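Local structure of peptidase S9 prolyl oligopeptidase catalytic domain-containing protein (Pyrococcus horikoshii, 4HXF) at residues Ala85-Ala90 with Arg107-Asn112; Glu211-Lys216 with Tyr247-Glu252. The protein is probably a serine peptidase of the prolyl oligopeptidase family, an acylaminoacyl peptidase that self-compartmentalizes as a hexamer and selects substrates through multimerization. One frame throughout, in Å; residues are numbered along the deposited sequence.

Contact 1 (Ala85-Ala90 with Arg107-Asn112)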
ATOM      1  N   ALA A  85      15.279   9.840  13.997  1.00 30.63           N
ATOM      2  CA  ALA A  85      15.477   9.648  15.403  1.00 30.60           C
ATOM      3  C   ALA A  85      14.584  10.602  16.171  1.00 28.61           C
ATOM      4  O   ALA A  85      14.255  11.657  15.718  1.00 27.14           O
ATOM      5  CB  ALA A  85      16.910   9.923  15.717  1.00 26.29           C
ATOM      6  N   GLN A  86      14.208  10.174  17.365  1.00 19.79           N
ATOM      7  CA  GLN A  86      13.328  10.906  18.240  1.00 22.73           C
ATOM      8  C   GLN A  86      13.962  10.936  19.578  1.00 19.38           C
ATOM      9  O   GLN A  86      14.332   9.883  20.096  1.00 20.31           O
ATOM     10  CB  GLN A  86      12.053  10.192  18.451  1.00 27.86           C
ATOM     11  CG  GLN A  86      11.305   9.869  17.227  1.00 29.31           C
ATOM     12  CD  GLN A  86      10.129   8.922  17.518  1.00 35.26           C
ATOM     13  OE1 GLN A  86      10.195   7.879  18.325  1.00 29.08           O
ATOM     14  NE2 GLN A  86       8.993   9.274  16.862  1.00 38.88           N
ATOM     15  N   ILE A  87      13.998  12.095  20.224  1.00 16.14           N
ATOM     16  CA  ILE A  87      14.371  12.208  21.613  1.00 15.30           C
ATOM     17  C   ILE A  87      13.117  12.214  22.485  1.00 16.27           C
ATOM     18  O   ILE A  87      12.154  12.954  22.231  1.00 15.30           O
ATOM     19  CB  ILE A  87      15.127  13.508  21.890  1.00 15.65           C
ATOM     20  CG1 ILE A  87      16.423  13.599  21.021  1.00 15.77           C
ATOM     21  CG2 ILE A  87      15.406  13.728  23.385  1.00 16.34           C
ATOM     22  CD1 ILE A  87      17.013  15.003  21.053  1.00 17.00           C
ATOM     23  N   TRP A  88      13.130  11.336  23.491  1.00 13.99           N
ATOM     24  CA  TRP A  88      12.070  11.175  24.419  1.00 14.59           C
ATOM     25  C   TRP A  88      12.546  11.444  25.834  1.00 15.18           C
ATOM     26  O   TRP A  88      13.711  11.329  26.119  1.00 17.04           O
ATOM     27  CB  TRP A  88      11.575   9.728  24.443  1.00 14.85           C
ATOM     28  CG  TRP A  88      10.852   9.269  23.248  1.00 15.85           C
ATOM     29  CD1 TRP A  88      11.378   9.045  21.969  1.00 15.79           C
ATOM     30  CD2 TRP A  88       9.399   8.979  23.136  1.00 16.30           C
ATOM     31  NE1 TRP A  88      10.354   8.552  21.184  1.00 17.23           N
ATOM     32  CE2 TRP A  88       9.181   8.514  21.832  1.00 18.89           C
ATOM     33  CE3 TRP A  88       8.337   9.023  24.009  1.00 16.75           C
ATOM     34  CZ2 TRP A  88       7.910   8.129  21.403  1.00 20.04           C
ATOM     35  CZ3 TRP A  88       7.070   8.654  23.618  1.00 17.94           C
ATOM     36  CH2 TRP A  88       6.859   8.166  22.310  1.00 20.57           C
ATOM     37  N   VAL A  89      11.621  11.834  26.709  1.00 14.11           N
ATOM     38  CA  VAL A  89      11.854  11.977  28.155  0.50 14.91           C
ATOM     39  C   VAL A  89      10.769  11.197  28.906  1.00 16.52           C
ATOM     40  O   VAL A  89       9.566  11.310  28.611  1.00 15.14           O
ATOM     41  CB  VAL A  89      11.833  13.450  28.609  0.50 14.13           C
ATOM     42  CG1 VAL A  89      11.891  13.631  30.132  0.50 13.16           C
ATOM     43  CG2 VAL A  89      12.896  14.254  27.923  0.50 13.97           C
ATOM     44  N   ALA A  90      11.177  10.419  29.864  1.00 16.57           N
ATOM     45  CA  ALA A  90      10.272   9.651  30.748  1.00 16.49           C
ATOM     46  C   ALA A  90      10.503  10.004  32.178  1.00 17.32           C
ATOM     47  O   ALA A  90      11.644  10.208  32.591  1.00 17.02           O
ATOM     48  CB  ALA A  90      10.475   8.098  30.596  1.00 16.07           C
ATOM     49  N   ARG A 107      23.921  12.799  17.125  1.00 22.76           N
ATOM     50  CA  ARG A 107      24.935  11.847  17.547  1.00 25.01           C
ATOM     51  C   ARG A 107      25.045  11.720  19.075  1.00 26.49           C
ATOM     52  O   ARG A 107      25.599  10.745  19.607  1.00 26.09           O
ATOM     53  CB  ARG A 107      26.302  12.160  16.969  1.00 28.00           C
ATOM     54  CG  ARG A 107      26.392  12.037  15.432  1.00 30.59           C
ATOM     55  CD  ARG A 107      27.811  12.098  14.874  1.00 32.86           C
ATOM     56  NE  ARG A 107      27.791  11.863  13.405  1.00 32.14           N
ATOM     57  CZ  ARG A 107      28.425  12.615  12.460  1.00 37.66           C
ATOM     58  NH1 ARG A 107      29.091  13.687  12.824  1.00 35.30           N
ATOM     59  NH2 ARG A 107      28.377  12.268  11.145  1.00 35.10           N
ATOM     60  N   SER A 108      24.682  12.773  19.816  1.00 23.22           N
ATOM     61  CA  SER A 108      24.904  12.764  21.286  1.00 23.24           C
ATOM     62  C   SER A 108      23.816  13.586  21.944  1.00 20.80           C
ATOM     63  O   SER A 108      23.419  14.592  21.396  1.00 19.32           O
ATOM     64  CB  SER A 108      26.242  13.278  21.815  1.00 22.85           C
ATOM     65  OG  SER A 108      26.604  14.654  21.494  1.00 29.18           O
ATOM     66  N   ILE A 109      23.473  13.188  23.175  1.00 21.68           N
ATOM     67  CA  ILE A 109      22.587  13.960  24.060  1.00 17.75           C
ATOM     68  C   ILE A 109      23.151  13.962  25.464  1.00 16.90           C
ATOM     69  O   ILE A 109      23.604  12.933  25.919  1.00 16.79           O
ATOM     70  CB  ILE A 109      21.070  13.535  24.109  1.00 20.95           C
ATOM     71  CG1 ILE A 109      20.914  12.004  24.257  1.00 25.76           C
ATOM     72  CG2 ILE A 109      20.377  13.985  22.776  1.00 20.85           C
ATOM     73  CD1 ILE A 109      19.455  11.617  24.558  1.00 26.39           C
ATOM     74  N   GLU A 110      23.128  15.098  26.128  1.00 15.72           N
ATOM     75  CA  GLU A 110      23.633  15.246  27.504  1.00 15.14           C
ATOM     76  C   GLU A 110      22.798  16.234  28.291  1.00 14.71           C
ATOM     77  O   GLU A 110      22.566  17.397  27.814  1.00 14.30           O
ATOM     78  CB  GLU A 110      25.121  15.796  27.477  1.00 18.43           C
ATOM     79  CG  GLU A 110      25.793  16.033  28.769  1.00 19.90           C
ATOM     80  CD  GLU A 110      27.148  16.889  28.786  1.00 21.91           C
ATOM     81  OE1 GLU A 110      27.579  17.437  27.850  1.00 21.19           O
ATOM     82  OE2 GLU A 110      27.672  17.040  29.883  1.00 34.47           O
ATOM     83  N   TRP A 111      22.425  15.866  29.531  1.00 14.07           N
ATOM     84  CA  TRP A 111      21.737  16.862  30.389  1.00 14.78           C
ATOM     85  C   TRP A 111      22.598  17.938  30.886  1.00 16.74           C
ATOM     86  O   TRP A 111      23.746  17.695  31.356  1.00 15.58           O
ATOM     87  CB  TRP A 111      21.174  16.162  31.610  1.00 14.25           C
ATOM     88  CG  TRP A 111      20.015  15.274  31.349  1.00 14.90           C
ATOM     89  CD1 TRP A 111      20.001  13.909  31.285  1.00 15.00           C
ATOM     90  CD2 TRP A 111      18.624  15.703  31.178  1.00 14.52           C
ATOM     91  NE1 TRP A 111      18.704  13.442  31.086  1.00 16.82           N
ATOM     92  CE2 TRP A 111      17.833  14.494  31.071  1.00 15.84           C
ATOM     93  CE3 TRP A 111      17.996  16.923  31.114  1.00 14.18           C
ATOM     94  CZ2 TRP A 111      16.459  14.514  30.853  1.00 14.97           C
ATOM     95  CZ3 TRP A 111      16.604  16.943  30.934  1.00 16.15           C
ATOM     96  CH2 TRP A 111      15.835  15.799  30.836  1.00 16.45           C
ATOM     97  N   ASN A 112      22.033  19.147  30.954  1.00 15.75           N
ATOM     98  CA  ASN A 112      22.527  20.219  31.804  1.00 14.63           C
ATOM     99  C   ASN A 112      22.279  19.849  33.257  1.00 15.43           C
ATOM    100  O   ASN A 112      21.335  19.068  33.597  1.00 15.22           O
ATOM    101  CB  ASN A 112      21.801  21.478  31.399  1.00 14.93           C
ATOM    102  CG  ASN A 112      22.308  22.758  32.121  1.00 15.43           C
ATOM    103  OD1 ASN A 112      21.817  23.122  33.202  1.00 16.50           O
ATOM    104  ND2 ASN A 112      23.348  23.370  31.554  1.00 16.26           N
TER

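Contact 2 (Glu211-Lys216 with Tyr247-Glu252)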
ATOM      1  N   GLU A 211      34.524  32.461  23.777  1.00 24.01           N
ATOM      2  CA  GLU A 211      35.889  32.849  23.993  0.50 27.54           C
ATOM      3  C   GLU A 211      36.777  31.606  23.812  1.00 27.82           C
ATOM      4  O   GLU A 211      36.397  30.471  24.191  1.00 24.92           O
ATOM      5  CB  GLU A 211      36.071  33.448  25.376  0.50 30.34           C
ATOM      6  CG  GLU A 211      36.075  32.492  26.536  0.50 35.08           C
ATOM      7  CD  GLU A 211      36.492  33.187  27.830  0.50 39.55           C
ATOM      8  OE1 GLU A 211      37.026  34.314  27.740  0.50 47.22           O
ATOM      9  OE2 GLU A 211      36.305  32.608  28.916  0.50 45.42           O
ATOM     10  N   LYS A 212      37.939  31.829  23.214  1.00 24.25           N
ATOM     11  CA  LYS A 212      38.870  30.748  22.966  1.00 22.83           C
ATOM     12  C   LYS A 212      39.621  30.394  24.209  1.00 26.56           C
ATOM     13  O   LYS A 212      40.193  31.273  24.892  1.00 25.55           O
ATOM     14  CB  LYS A 212      39.833  31.105  21.828  1.00 27.72           C
ATOM     15  CG  LYS A 212      40.584  29.899  21.339  1.00 28.25           C
ATOM     16  CD  LYS A 212      41.581  30.279  20.278  1.00 34.33           C
ATOM     17  CE  LYS A 212      40.964  30.387  18.949  1.00 40.63           C
ATOM     18  NZ  LYS A 212      41.949  31.061  18.013  1.00 39.63           N
ATOM     19  N   LEU A 213      39.660  29.137  24.575  1.00 21.41           N
ATOM     20  CA  LEU A 213      40.389  28.745  25.768  1.00 22.38           C
ATOM     21  C   LEU A 213      41.790  28.261  25.419  1.00 23.65           C
ATOM     22  O   LEU A 213      42.769  28.480  26.166  1.00 24.47           O
ATOM     23  CB  LEU A 213      39.630  27.634  26.568  1.00 22.25           C
ATOM     24  CG  LEU A 213      38.283  27.912  27.174  1.00 25.24           C
ATOM     25  CD1 LEU A 213      37.858  26.605  27.869  1.00 26.12           C
ATOM     26  CD2 LEU A 213      38.389  29.079  28.225  1.00 27.17           C
ATOM     27  N   PHE A 214      41.857  27.477  24.357  1.00 20.25           N
ATOM     28  CA  PHE A 214      43.079  26.886  23.889  1.00 19.10           C
ATOM     29  C   PHE A 214      43.182  26.939  22.424  1.00 19.25           C
ATOM     30  O   PHE A 214      42.203  26.730  21.666  1.00 18.16           O
ATOM     31  CB  PHE A 214      43.210  25.369  24.281  1.00 18.43           C
ATOM     32  CG  PHE A 214      43.302  25.131  25.743  1.00 20.61           C
ATOM     33  CD1 PHE A 214      42.174  24.804  26.463  1.00 21.65           C
ATOM     34  CD2 PHE A 214      44.518  25.333  26.439  1.00 24.50           C
ATOM     35  CE1 PHE A 214      42.188  24.660  27.850  1.00 27.03           C
ATOM     36  CE2 PHE A 214      44.550  25.144  27.848  1.00 26.38           C
ATOM     37  CZ  PHE A 214      43.381  24.820  28.531  1.00 24.60           C
ATOM     38  N   GLU A 215      44.422  27.066  21.932  1.00 20.40           N
ATOM     39  CA  GLU A 215      44.653  27.096  20.529  1.00 21.82           C
ATOM     40  C   GLU A 215      45.685  26.061  20.147  1.00 20.60           C
ATOM     41  O   GLU A 215      46.808  26.111  20.716  1.00 20.08           O
ATOM     42  CB  GLU A 215      45.160  28.501  20.199  1.00 25.02           C
ATOM     43  CG  GLU A 215      45.771  28.562  18.860  1.00 34.47           C
ATOM     44  CD  GLU A 215      44.857  29.102  17.827  1.00 45.37           C
ATOM     45  OE1 GLU A 215      44.648  30.355  17.885  1.00 50.69           O
ATOM     46  OE2 GLU A 215      44.473  28.311  16.941  1.00 60.87           O
ATOM     47  N   LYS A 216      45.372  25.193  19.198  1.00 19.41           N
ATOM     48  CA  LYS A 216      46.273  24.171  18.636  1.00 18.64           C
ATOM     49  C   LYS A 216      46.892  23.310  19.731  1.00 20.18           C
ATOM     50  O   LYS A 216      48.159  23.235  19.890  1.00 19.51           O
ATOM     51  CB  LYS A 216      47.307  24.803  17.711  1.00 20.30           C
ATOM     52  CG  LYS A 216      47.986  23.822  16.817  1.00 22.65           C
ATOM     53  CD  LYS A 216      48.822  24.585  15.714  1.00 25.76           C
ATOM     54  CE  LYS A 216      49.434  23.657  14.732  1.00 30.32           C
ATOM     55  NZ  LYS A 216      49.720  24.517  13.496  1.00 32.56           N
ATOM     56  N   TYR A 247      43.813  15.347  31.988  1.00 15.05           N
ATOM     57  CA  TYR A 247      44.173  16.555  32.666  1.00 16.20           C
ATOM     58  C   TYR A 247      42.910  17.230  33.210  1.00 16.83           C
ATOM     59  O   TYR A 247      41.824  17.119  32.591  1.00 15.67           O
ATOM     60  CB  TYR A 247      44.811  17.567  31.710  1.00 17.00           C
ATOM     61  CG  TYR A 247      45.993  17.038  30.980  1.00 17.44           C
ATOM     62  CD1 TYR A 247      47.238  17.294  31.448  1.00 20.97           C
ATOM     63  CD2 TYR A 247      45.860  16.286  29.854  1.00 18.42           C
ATOM     64  CE1 TYR A 247      48.349  16.740  30.821  1.00 21.85           C
ATOM     65  CE2 TYR A 247      46.911  15.770  29.206  1.00 19.22           C
ATOM     66  CZ  TYR A 247      48.172  15.969  29.720  1.00 22.28           C
ATOM     67  OH  TYR A 247      49.234  15.406  29.055  1.00 26.58           O
ATOM     68  N   ILE A 248      43.051  17.847  34.368  1.00 17.98           N
ATOM     69  CA  ILE A 248      41.969  18.653  34.969  1.00 20.44           C
ATOM     70  C   ILE A 248      42.316  20.092  34.663  1.00 22.87           C
ATOM     71  O   ILE A 248      43.442  20.555  34.918  1.00 22.91           O
ATOM     72  CB  ILE A 248      41.856  18.360  36.492  1.00 26.32           C
ATOM     73  CG1 ILE A 248      41.242  16.927  36.695  1.00 30.75           C
ATOM     74  CG2 ILE A 248      41.033  19.454  37.200  1.00 28.53           C
ATOM     75  CD1 ILE A 248      41.432  16.418  38.163  1.00 30.10           C
ATOM     76  N   TYR A 249      41.340  20.830  34.156  1.00 19.25           N
ATOM     77  CA  TYR A 249      41.512  22.237  33.878  1.00 22.36           C
ATOM     78  C   TYR A 249      40.535  23.081  34.706  1.00 24.83           C
ATOM     79  O   TYR A 249      39.343  22.979  34.552  1.00 23.77           O
ATOM     80  CB  TYR A 249      41.390  22.522  32.415  1.00 23.43           C
ATOM     81  CG  TYR A 249      41.460  23.987  32.088  1.00 27.47           C
ATOM     82  CD1 TYR A 249      42.641  24.722  32.270  1.00 31.41           C
ATOM     83  CD2 TYR A 249      40.384  24.613  31.523  1.00 34.97           C
ATOM     84  CE1 TYR A 249      42.706  26.067  31.923  1.00 34.33           C
ATOM     85  CE2 TYR A 249      40.438  25.915  31.177  1.00 40.80           C
ATOM     86  CZ  TYR A 249      41.580  26.636  31.386  1.00 38.06           C
ATOM     87  OH  TYR A 249      41.520  27.938  31.011  1.00 49.77           O
ATOM     88  N   ASP A 250      41.096  23.994  35.507  1.00 28.86           N
ATOM     89  CA  ASP A 250      40.223  24.922  36.270  1.00 34.40           C
ATOM     90  C   ASP A 250      40.756  26.344  36.238  1.00 39.98           C
ATOM     91  O   ASP A 250      40.493  27.138  37.166  1.00 35.91           O
ATOM     92  CB  ASP A 250      40.211  24.428  37.669  1.00 33.32           C
ATOM     93  CG  ASP A 250      41.591  24.499  38.313  1.00 39.56           C
ATOM     94  OD1 ASP A 250      42.571  25.028  37.725  1.00 32.30           O
ATOM     95  OD2 ASP A 250      41.701  23.964  39.417  1.00 55.72           O
ATOM     96  N   GLY A 251      41.469  26.672  35.166  1.00 35.52           N
ATOM     97  CA  GLY A 251      42.373  27.833  35.180  1.00 38.23           C
ATOM     98  C   GLY A 251      43.791  27.441  34.895  1.00 39.02           C
ATOM     99  O   GLY A 251      44.494  28.114  34.163  1.00 43.74           O
ATOM    100  N   GLU A 252      44.212  26.340  35.502  1.00 35.83           N
ATOM    101  CA  GLU A 252      45.520  25.765  35.308  1.00 31.68           C
ATOM    102  C   GLU A 252      45.257  24.358  34.780  1.00 29.81           C
ATOM    103  O   GLU A 252      44.244  23.778  35.107  1.00 25.52           O
ATOM    104  CB  GLU A 252      46.244  25.795  36.670  1.00 41.11           C
ATOM    105  CG  GLU A 252      47.431  24.869  36.866  1.00 48.68           C
ATOM    106  CD  GLU A 252      48.426  25.301  37.992  1.00 51.51           C
ATOM    107  OE1 GLU A 252      48.018  25.333  39.206  1.00 48.37           O
ATOM    108  OE2 GLU A 252      49.651  25.580  37.651  1.00 41.21           O
TER
HETATM  109  O   HOH W   1      42.782  29.513  28.658  1.00 51.62           O

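Contact 1 (Ala85-Ala90 with Arg107-Asn112)
Ile87 and Ile109 meet methyl to methyl between two neighbouring four-stranded antiparallel blades of the beta-propeller, Ile87 on the third strand, 86-91, of one blade and Ile109 on the first strand, 106-111, of the next. Each side chain leaves its backbone toward the other strand, and the two slide past one another in opposite directions. The touch is made by CD1 of Ile87 and the branch methyl CG2 of Ile109, 3.9 Å apart. In Ile109 the longer arm CG1 sits between backbone N and carbonyl carbon (chi1 47°), which turns CG2 anti to the carbonyl carbon and lets it reach CD1 of Ile87. No hydrogen bond links the two segments, whose touching parts run 29° apart.

Two residues on, Val89 also points across, and in the conformer given here its CG2 makes a loose, doubtful approach, oblique to the six-membered ring of Trp111. The indole NE1 of Trp111 is held by the backbone O of Arg65. On the other side of strand 86-91, Trp88 packs against Phe75 and Arg77 of its own blade, and its NE1 donates to Gln86 OE1 at 2.9 Å, from above the carbonyl plane.

Contact 2 (Glu211-Lys216 with Tyr247-Glu252)
Both faces of the Tyr249 ring are occupied: CZ of Phe214 stands over the centre of one, and the backbone N of Gly251 lies 3.5 Å above the other, offset toward the rim. This T-shaped (edge-to-face) pair joins adjacent blades of the beta-propeller, Phe214 coming from strand 209-217 and Tyr249 from strand 245-249. The ring centroids are 4.9 Å apart and the planes are inclined at 65°, so the leading edge of Phe214, its CZ and CE1, bears on the tyrosine face, with Phe214 CZ 3.7 Å from Tyr249 CE1. Tyr249 carries CG anti to its own N (chi1 176°), which extends the ring toward strand 209-217, while the phenylalanine approaches from the opposite direction. A second partner, Leu213, brings CD1 obliquely to CE2 of Tyr249, 4.3 Å away. Leu213 and Phe214 form a classic beta bulge opposite Ile202, which is consistent with both side chains meeting the same ring. Around the pair, Phe219 meets Phe214 edge to face, and Ile229 and Leu231 touch Tyr249.

One water ties the two segments together, donating to Leu213 O at 2.7 Å and lying 3.1 Å from Tyr249 OH. With an alanine at Tyr249, the edge of Phe214 would probably lose the face it rests on and Leu213 its apolar neighbour, while the water bridge would go with the hydroxyl. Just past the tyrosine the chain reverses in an Asx turn, consistent with Gly251 N lying against the face that Phe214 does not use; in it Asp250 OD1 accepts from Glu252 N at 3.1 Å.

Contacts 1 and 2 each join one propeller blade to the next, and they follow in series along the chain: 85-90 with 107-112 closes before 211-216 with 247-252 opens. Their centres lie 27 Å apart and their nearest atoms about 14 Å, so they do not touch. Contact 1 is buried and wholly apolar across its segments; contact 2 is at the surface, aromatic, and includes a water. Contact 1 is also the one near a metal site: the side chain of Ile87 is about 7 Å from that of Lys99, which together with Glu162 forms a magnesium site. Contact 2 lies away from the annotated sites, including the inhibitor pocket around Ser466 and His578.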